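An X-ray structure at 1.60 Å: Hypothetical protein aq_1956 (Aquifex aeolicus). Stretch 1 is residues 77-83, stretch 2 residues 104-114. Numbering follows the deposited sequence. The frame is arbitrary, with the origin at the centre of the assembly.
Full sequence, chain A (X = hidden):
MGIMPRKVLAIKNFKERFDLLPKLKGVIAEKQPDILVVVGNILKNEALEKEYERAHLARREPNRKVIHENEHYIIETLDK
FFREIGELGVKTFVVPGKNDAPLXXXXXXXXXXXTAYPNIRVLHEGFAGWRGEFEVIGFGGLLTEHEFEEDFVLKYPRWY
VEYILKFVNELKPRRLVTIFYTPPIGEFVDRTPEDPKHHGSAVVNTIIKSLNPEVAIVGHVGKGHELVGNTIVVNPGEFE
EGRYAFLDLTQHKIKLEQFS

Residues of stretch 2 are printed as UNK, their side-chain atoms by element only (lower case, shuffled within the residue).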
# COMPACT_ATOMS: atom_id res chain seq x y z
N THR A 77 17.78 1.72 2.51
CA THR A 77 16.58 2.41 2.97
C THR A 77 15.46 1.41 3.25
O THR A 77 14.77 1.51 4.26
CB THR A 77 16.14 3.48 1.96
OG1 THR A 77 17.25 4.34 1.70
CG2 THR A 77 14.98 4.31 2.51
N LEU A 78 15.30 0.41 2.38
CA LEU A 78 14.31 -0.64 2.64
C LEU A 78 14.63 -1.45 3.89
O LEU A 78 13.74 -1.76 4.69
CB LEU A 78 14.16 -1.57 1.43
CG LEU A 78 13.44 -0.98 0.22
CD1 LEU A 78 13.54 -1.96 -0.95
CD2 LEU A 78 12.00 -0.63 0.54
N ASP A 79 15.91 -1.78 4.07
CA ASP A 79 16.32 -2.52 5.26
C ASP A 79 16.00 -1.71 6.51
O ASP A 79 15.50 -2.25 7.50
CB ASP A 79 17.81 -2.85 5.20
CG ASP A 79 18.13 -3.91 4.18
OD1 ASP A 79 17.21 -4.56 3.63
OD2 ASP A 79 19.34 -4.10 3.92
N LYS A 80 16.25 -0.40 6.46
CA LYS A 80 15.95 0.48 7.58
C LYS A 80 14.45 0.55 7.85
O LYS A 80 14.01 0.54 9.01
CB LYS A 80 16.51 1.88 7.33
CG LYS A 80 16.38 2.83 8.50
CD LYS A 80 17.03 4.14 8.14
CE LYS A 80 16.83 5.21 9.18
NZ LYS A 80 17.46 6.48 8.70
N PHE A 81 13.66 0.60 6.78
CA PHE A 81 12.21 0.58 6.91
C PHE A 81 11.74 -0.70 7.62
O PHE A 81 10.96 -0.63 8.56
CB PHE A 81 11.54 0.70 5.54
CG PHE A 81 10.06 0.38 5.56
CD1 PHE A 81 9.13 1.33 5.98
CD2 PHE A 81 9.60 -0.87 5.16
CE1 PHE A 81 7.77 1.03 6.00
CE2 PHE A 81 8.24 -1.17 5.17
CZ PHE A 81 7.32 -0.22 5.60
N PHE A 82 12.19 -1.86 7.16
CA PHE A 82 11.71 -3.09 7.79
C PHE A 82 12.13 -3.19 9.25
O PHE A 82 11.34 -3.60 10.09
CB PHE A 82 12.11 -4.33 7.00
CG PHE A 82 11.32 -4.50 5.74
CD1 PHE A 82 9.98 -4.87 5.80
CD2 PHE A 82 11.90 -4.26 4.50
CE1 PHE A 82 9.23 -5.02 4.63
CE2 PHE A 82 11.16 -4.41 3.32
CZ PHE A 82 9.82 -4.79 3.39
N ARG A 83 13.35 -2.75 9.55
CA ARG A 83 13.81 -2.74 10.94
C ARG A 83 12.94 -1.82 11.81
O ARG A 83 12.44 -2.23 12.85
CB ARG A 83 15.29 -2.34 11.03
CG ARG A 83 15.77 -2.07 12.45
CD ARG A 83 17.28 -1.95 12.53
NE ARG A 83 17.80 -0.90 11.65
CZ ARG A 83 17.85 0.40 11.95
NH1 ARG A 83 17.39 0.86 13.11
NH2 ARG A 83 18.34 1.26 11.06
N UNK A 104 11.96 -6.96 -7.45
CA UNK A 104 12.85 -8.05 -7.02
C UNK A 104 13.69 -7.64 -5.80
O UNK A 104 13.93 -8.45 -4.91
c UNK A 104 13.72 -8.55 -8.17
c UNK A 104 12.93 -10.58 -11.44
c UNK A 104 13.76 -9.87 -10.38
c UNK A 104 12.90 -9.24 -9.29
n UNK A 104 12.04 -9.68 -12.24
N UNK A 105 14.11 -6.37 -5.76
CA UNK A 105 14.88 -5.85 -4.63
C UNK A 105 13.98 -5.63 -3.41
O UNK A 105 14.36 -5.95 -2.28
c UNK A 105 17.51 -3.74 -6.59
c UNK A 105 16.24 -3.86 -3.80
c UNK A 105 15.63 -4.56 -5.03
c UNK A 105 16.71 -4.92 -6.07
N UNK A 106 12.78 -5.11 -3.64
CA UNK A 106 11.82 -4.94 -2.56
C UNK A 106 11.50 -6.28 -1.89
O UNK A 106 11.49 -6.38 -0.66
c UNK A 106 9.62 -3.01 -1.15
c UNK A 106 9.52 -4.08 -2.03
c UNK A 106 7.53 -4.80 -0.89
c UNK A 106 7.63 -3.74 -0.02
c UNK A 106 8.67 -2.83 -0.14
c UNK A 106 8.46 -4.98 -1.88
c UNK A 106 10.54 -4.29 -3.09
N UNK A 107 11.25 -7.31 -2.70
CA UNK A 107 10.91 -8.62 -2.14
C UNK A 107 12.10 -9.30 -1.46
O UNK A 107 11.92 -10.01 -0.48
c UNK A 107 7.91 -8.82 -2.57
c UNK A 107 8.37 -9.96 -4.77
c UNK A 107 10.28 -9.52 -3.20
c UNK A 107 8.92 -9.02 -3.70
N UNK A 108 13.30 -9.04 -1.96
CA UNK A 108 14.49 -9.54 -1.27
C UNK A 108 14.61 -8.92 0.12
O UNK A 108 14.92 -9.61 1.08
c UNK A 108 17.17 -11.18 -1.16
n UNK A 108 18.17 -13.74 -0.48
c UNK A 108 15.75 -9.30 -2.11
c UNK A 108 17.03 -9.68 -1.39
c UNK A 108 18.71 -12.66 0.09
n UNK A 108 18.27 -11.45 -0.23
n UNK A 108 19.70 -12.81 0.96
N UNK A 109 14.35 -7.61 0.22
CA UNK A 109 14.35 -6.94 1.52
C UNK A 109 13.29 -7.53 2.45
O UNK A 109 13.55 -7.76 3.63
c UNK A 109 14.16 -5.43 1.35
N UNK A 110 12.10 -7.80 1.90
CA UNK A 110 11.02 -8.42 2.67
C UNK A 110 11.45 -9.79 3.18
O UNK A 110 11.27 -10.11 4.37
c UNK A 110 9.78 -8.56 1.81
N UNK A 111 12.05 -10.59 2.30
CA UNK A 111 12.55 -11.91 2.67
C UNK A 111 13.55 -11.82 3.83
O UNK A 111 13.46 -12.56 4.81
c UNK A 111 13.82 -16.24 2.24
c UNK A 111 15.28 -13.90 1.96
c UNK A 111 13.90 -13.87 1.80
c UNK A 111 13.20 -12.58 1.46
c UNK A 111 15.19 -16.25 2.40
c UNK A 111 15.94 -15.09 2.25
c UNK A 111 13.19 -15.05 1.94
o UNK A 111 15.82 -17.45 2.70
N UNK A 112 14.51 -10.90 3.71
CA UNK A 112 15.58 -10.74 4.70
C UNK A 112 15.05 -10.33 6.07
O UNK A 112 15.68 -10.62 7.11
o UNK A 112 18.82 -8.35 3.45
o UNK A 112 19.08 -9.43 1.56
c UNK A 112 17.43 -10.24 3.06
c UNK A 112 18.52 -9.27 2.66
c UNK A 112 16.60 -9.73 4.21
N UNK A 113 13.90 -9.67 6.07
CA UNK A 113 13.30 -9.16 7.30
C UNK A 113 12.57 -10.24 8.10
O UNK A 113 12.16 -10.00 9.24
c UNK A 113 12.36 -8.02 6.97
N UNK A 114 12.40 -11.43 7.51
CA UNK A 114 11.53 -12.46 8.09
C UNK A 114 11.97 -13.03 9.44
O UNK A 114 11.12 -13.30 10.30
o UNK A 114 8.93 -14.49 4.56
c UNK A 114 10.08 -14.41 5.05
o UNK A 114 10.98 -15.25 4.82
c UNK A 114 10.39 -13.23 5.94
c UNK A 114 11.30 -13.60 7.10
O HOH W 1 15.24 -6.11 5.23
O HOH W 2 17.70 -6.23 1.47

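Position 104 carries four carbons in a row ending in a nitrogen, and nothing on stretch 1 comes near it; the chain is Lys 104, left exposed. Position 105 has four carbons, forked at the first, with one arm two carbons long; the shorter arm's carbon lies 4.4 Å from Leu 78 CD1, a loose contact at the start of the seam. That is Ile 105.

Position 106 shows one carbon and then a ring of six carbons with no oxygen. Its CA-to-CB bond points sideways, yet the ring comes nearer stretch 1, presents its edge to Leu 78 and meets the ring of Phe 82 obliquely, centroids 6.0 Å apart and planes at 49°. This is Phe 106, with Phe 106 CD1 lying 3.8 Å from Leu 78 CD2.

Position 107 has four carbons forked at the second, pointing away and touching nothing on stretch 1: Leu 107. Position 108 has three carbons, a nitrogen, and a carbon bearing two more nitrogens, also free of stretch 1: Arg 108.

Position 109 has a single carbon, CB, which points toward the other helix and sits 3.7 Å from Phe 82 CE2 and 3.9 Å from Leu 78 CB: Ala 109. Position 110 again has one carbon. This CB points away overall but remains 4.1 Å from Phe 82 CZ, while the CA lies over the face of the Phe 82 ring, 4.2 Å from the centroid: Ala 110.

Position 111, one carbon, then a six-carbon ring bearing one oxygen, is out of reach: Tyr 111. Position 112 has three carbons, the third carrying two oxygens; one oxygen approaches Asp 79. It is Glu 112, and Arg 108 NE binds Glu 112 OE2 at 2.8 Å in a salt bridge between residues about one helical turn apart.

Position 113 is one carbon, CB, 3.7 Å from Phe 82 CB: Ala 113. Position 114, three carbons ending in two oxygens, is out of reach: Glu 114.

Alanines at 109, 110 and 113 accept Phe 82, and Ala 109 also Leu 78, while Phe 106 adds a large partner to both; the helix axes run 9.5 Å apart at 38°. No direct hydrogen bond crosses. At the polar border two carboxylates come close, Asp 79 OD1 and Glu 112 OE1 being 4.1 Å apart. One water donates to Asp 79 OD1 and, weakly, to Glu 112 OE1; another links Asp 79 OD1 to Ala 109 O.

Stretch 2 (104-114) KIFLRAAYEAE
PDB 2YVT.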